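Local coordinates for glycinin A3B4 subunit (Glycine max, PDB 2D5F), which probably serves as a seed storage protein, an 11S globulin of the cupin superfamily that assembles into hexamers, at residues L473-S476 against Q477-L481; Q484-G488 against P489-P493. All coordinates share one frame; numbering follows the deposited sequence.

How the interactions relate
Interactions 1 and 2 come one after the other near the C-terminus, and both turn on residues close together in sequence. Interaction 1 lies at the start of helix 475-483, where the chain leaves helix 464-471; interaction 2 lies in the loop that follows the helix and runs into strand 490-491, a short strand paired with 379-385 in a curled sheet of the second cupin domain. Their centres are about 17 Å apart, and both sit on the same side of the chain's centre. Each also touches a second copy of the protein, so the tail leads from a peripheral helix back to the barrel while taking part in subunit packing.

Interaction 1: L473-S476 against Q477-L481; sequences LGQS and QVRQL
With CG anti to its carbonyl carbon (chi1 -71°) and the chain extended beyond, Q477 reaches back along the first turn of its helix, crossing L473 at about a right angle. Its OE1 accepts the backbone N-H of G474 on a lone pair in the carbonyl plane; G474 N lies 2.9 Å from Q477 OE1, and the bond is nearly straight at 172°. L473 CD2 lies over one face of the same amide, 3.6 Å from Q477 OE1. G474 is the N-cap residue and Q477 the third residue of the helix, so the bond supplies one half of a capping box; glycine has no side chain for the reciprocal half. An apolar contact bridges the same turn: L473 CB packs 3.8 Å from V478 CG2, the pairing known as a hydrophobic staple. V478 in turn lies against helix 464-471, and its N donates to G474 O over 2.9 Å, opening the helical bonding. Shortened to an alanine here, the side chain would probably leave the G474 N-H without this acceptor and take the amide face away from the L473 CD2 methyl. One turn on, L473 CD1 meets L481 CD1 at 4.1 Å. On another side of the helix Q475 bends over R479: its NE2 stands at the edge of the guanidinium, 3.5 Å from R479 NE, with the two planes 60° apart. These nitrogens are both donors, and their groups bond elsewhere, Q475 OE1 to S464 and R479 NH2 to L107 O of the second subunit.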
# COMPACT_ATOMS: atom_id res chain seq x y z
N LEU B 473 -15.21 44.08 -2.79
CA LEU B 473 -15.97 44.00 -4.03
C LEU B 473 -17.47 43.96 -3.75
O LEU B 473 -17.90 43.51 -2.69
CB LEU B 473 -15.58 42.75 -4.82
CG LEU B 473 -14.20 42.68 -5.46
CD1 LEU B 473 -13.98 41.28 -6.04
CD2 LEU B 473 -14.07 43.74 -6.55
N GLY B 474 -18.26 44.42 -4.71
CA GLY B 474 -19.70 44.40 -4.54
C GLY B 474 -20.24 43.01 -4.85
O GLY B 474 -19.60 42.23 -5.55
N GLN B 475 -21.42 42.71 -4.32
CA GLN B 475 -22.05 41.42 -4.54
C GLN B 475 -22.13 41.08 -6.03
O GLN B 475 -21.86 39.95 -6.43
CB GLN B 475 -23.46 41.44 -3.92
CG GLN B 475 -24.46 40.44 -4.49
CD GLN B 475 -23.85 39.07 -4.77
OE1 GLN B 475 -23.05 38.56 -3.99
NE2 GLN B 475 -24.24 38.47 -5.90
N SER B 476 -22.48 42.06 -6.86
CA SER B 476 -22.57 41.83 -8.30
C SER B 476 -21.20 41.55 -8.90
O SER B 476 -21.06 40.66 -9.74
CB SER B 476 -23.22 43.02 -9.01
OG SER B 476 -22.44 44.20 -8.86
N GLN B 477 -20.19 42.30 -8.48
CA GLN B 477 -18.83 42.10 -8.99
C GLN B 477 -18.36 40.68 -8.66
O GLN B 477 -17.82 39.99 -9.52
CB GLN B 477 -17.87 43.12 -8.37
CG GLN B 477 -18.05 44.55 -8.85
CD GLN B 477 -17.06 45.52 -8.21
OE1 GLN B 477 -17.08 45.72 -6.99
NE2 GLN B 477 -16.20 46.11 -9.02
N VAL B 478 -18.58 40.26 -7.42
CA VAL B 478 -18.18 38.92 -6.99
C VAL B 478 -18.89 37.87 -7.83
O VAL B 478 -18.28 36.91 -8.30
CB VAL B 478 -18.52 38.68 -5.50
CG1 VAL B 478 -18.33 37.20 -5.13
CG2 VAL B 478 -17.63 39.55 -4.62
N ARG B 479 -20.19 38.06 -8.01
CA ARG B 479 -21.01 37.15 -8.79
C ARG B 479 -20.46 36.96 -10.20
O ARG B 479 -20.43 35.84 -10.72
CB ARG B 479 -22.45 37.67 -8.85
CG ARG B 479 -23.26 37.15 -10.02
CD ARG B 479 -24.73 37.41 -9.77
NE ARG B 479 -25.23 36.54 -8.71
CZ ARG B 479 -25.54 35.27 -8.89
NH1 ARG B 479 -25.41 34.71 -10.09
NH2 ARG B 479 -25.95 34.54 -7.86
N GLN B 480 -20.03 38.05 -10.82
CA GLN B 480 -19.50 37.99 -12.17
C GLN B 480 -18.17 37.23 -12.20
O GLN B 480 -17.84 36.57 -13.19
CB GLN B 480 -19.32 39.42 -12.73
CG GLN B 480 -17.89 39.92 -12.75
CD GLN B 480 -17.31 39.95 -14.15
OE1 GLN B 480 -17.50 39.01 -14.93
NE2 GLN B 480 -16.61 41.03 -14.48
N LEU B 481 -17.40 37.33 -11.12
CA LEU B 481 -16.12 36.63 -11.02
C LEU B 481 -16.32 35.13 -10.88
O LEU B 481 -15.63 34.34 -11.52
CB LEU B 481 -15.32 37.13 -9.82
CG LEU B 481 -14.18 38.13 -10.03
CD1 LEU B 481 -13.39 38.24 -8.73
CD2 LEU B 481 -13.27 37.69 -11.17

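Interaction 2: Q484-G488 against P489-P493; sequences QGNSG and PLVNP
N486 and G488 shape a bend through which the chain turns into strand 490-491, a short strand of the second cupin barrel, paired antiparallel with strand 379-385. From the near arm of the bend N486 extends its side chain across to the far one. Its first torsion sets CG between the backbone N and the carbonyl carbon (chi1 41°), directing the amide at the peptides beyond P489. N486 CG lies 4.2 Å from L490 O and 4.4 Å from V491 CG2, and the valine side chain crosses it at about a right angle. Beyond this, N492 folds its own amide back to meet it: N492 ND2 is 4.2 Å from N486 CG, and the two side chains slide past each other in opposite directions with their planes 79° apart, close to perpendicular.

G488 forms the corner together with P489. The peptide between them is trans, which brings P489 CD to 2.9 Å from G488 CA, and the chain turns so quickly there that G488 C is only 3.3 Å from L490 N. Polar atoms around the corner are taken up by neighbours. K456 NZ donates to both N486 O and G488 O, while the carboxylate of E90 of the third subunit accepts from S487 N and G488 N. P489 O receives S381 OG on strand 379-385, joining the corner to the barrel, and the proline ring packs on F343 and I351. Inside the bend, V491 turns a methyl back toward the corner, its CG2 standing 4.3 Å from G488 O.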
# COMPACT_ATOMS: atom_id res chain seq x y z
N GLN B 484 -19.45 34.24 -14.30
CA GLN B 484 -19.36 34.65 -15.70
C GLN B 484 -18.06 34.28 -16.40
O GLN B 484 -16.99 34.25 -15.78
CB GLN B 484 -19.62 36.16 -15.82
CG GLN B 484 -21.02 36.58 -15.39
CD GLN B 484 -21.33 38.04 -15.68
OE1 GLN B 484 -22.41 38.54 -15.34
NE2 GLN B 484 -20.38 38.74 -16.30
N GLY B 485 -18.17 33.99 -17.69
CA GLY B 485 -17.00 33.63 -18.48
C GLY B 485 -16.77 32.13 -18.54
O GLY B 485 -17.41 31.37 -17.81
N ASN B 486 -15.86 31.71 -19.41
CA ASN B 486 -15.53 30.29 -19.54
C ASN B 486 -15.08 29.82 -18.16
O ASN B 486 -14.56 30.60 -17.37
CB ASN B 486 -14.42 30.09 -20.58
CG ASN B 486 -13.33 31.14 -20.51
OD1 ASN B 486 -12.51 31.27 -21.42
ND2 ASN B 486 -13.31 31.90 -19.42
N SER B 487 -15.30 28.54 -17.87
CA SER B 487 -14.96 27.99 -16.57
C SER B 487 -13.52 27.50 -16.35
O SER B 487 -12.96 27.69 -15.27
CB SER B 487 -15.93 26.84 -16.26
OG SER B 487 -15.80 26.42 -14.92
N GLY B 488 -12.93 26.89 -17.38
CA GLY B 488 -11.58 26.37 -17.25
C GLY B 488 -10.42 27.33 -17.11
O GLY B 488 -10.60 28.55 -17.08
N PRO B 489 -9.19 26.79 -17.01
CA PRO B 489 -7.94 27.54 -16.87
C PRO B 489 -7.44 28.15 -18.18
O PRO B 489 -6.58 29.03 -18.18
CB PRO B 489 -6.97 26.50 -16.32
CG PRO B 489 -7.42 25.26 -17.01
CD PRO B 489 -8.93 25.34 -16.90
N LEU B 490 -7.99 27.69 -19.30
CA LEU B 490 -7.58 28.21 -20.60
C LEU B 490 -8.58 29.28 -21.02
O LEU B 490 -9.76 29.00 -21.21
CB LEU B 490 -7.53 27.07 -21.62
CG LEU B 490 -6.48 26.03 -21.23
CD1 LEU B 490 -6.71 24.73 -21.99
CD2 LEU B 490 -5.10 26.59 -21.51
N VAL B 491 -8.08 30.51 -21.17
CA VAL B 491 -8.92 31.65 -21.51
C VAL B 491 -8.65 32.33 -22.85
O VAL B 491 -7.51 32.64 -23.20
CB VAL B 491 -8.81 32.73 -20.41
CG1 VAL B 491 -9.60 33.97 -20.81
CG2 VAL B 491 -9.32 32.17 -19.10
N ASN B 492 -9.71 32.56 -23.61
CA ASN B 492 -9.59 33.25 -24.88
C ASN B 492 -10.07 34.67 -24.60
O ASN B 492 -11.26 34.93 -24.52
CB ASN B 492 -10.45 32.57 -25.96
CG ASN B 492 -11.92 32.50 -25.59
OD1 ASN B 492 -12.77 33.11 -26.26
ND2 ASN B 492 -12.24 31.76 -24.52
N PRO B 493 -9.13 35.61 -24.43
CA PRO B 493 -9.52 37.00 -24.15
C PRO B 493 -10.26 37.66 -25.32
O PRO B 493 -10.17 37.14 -26.46
CB PRO B 493 -8.19 37.67 -23.84
CG PRO B 493 -7.26 36.96 -24.77
CD PRO B 493 -7.66 35.51 -24.60
OXT PRO B 493 -10.93 38.68 -25.07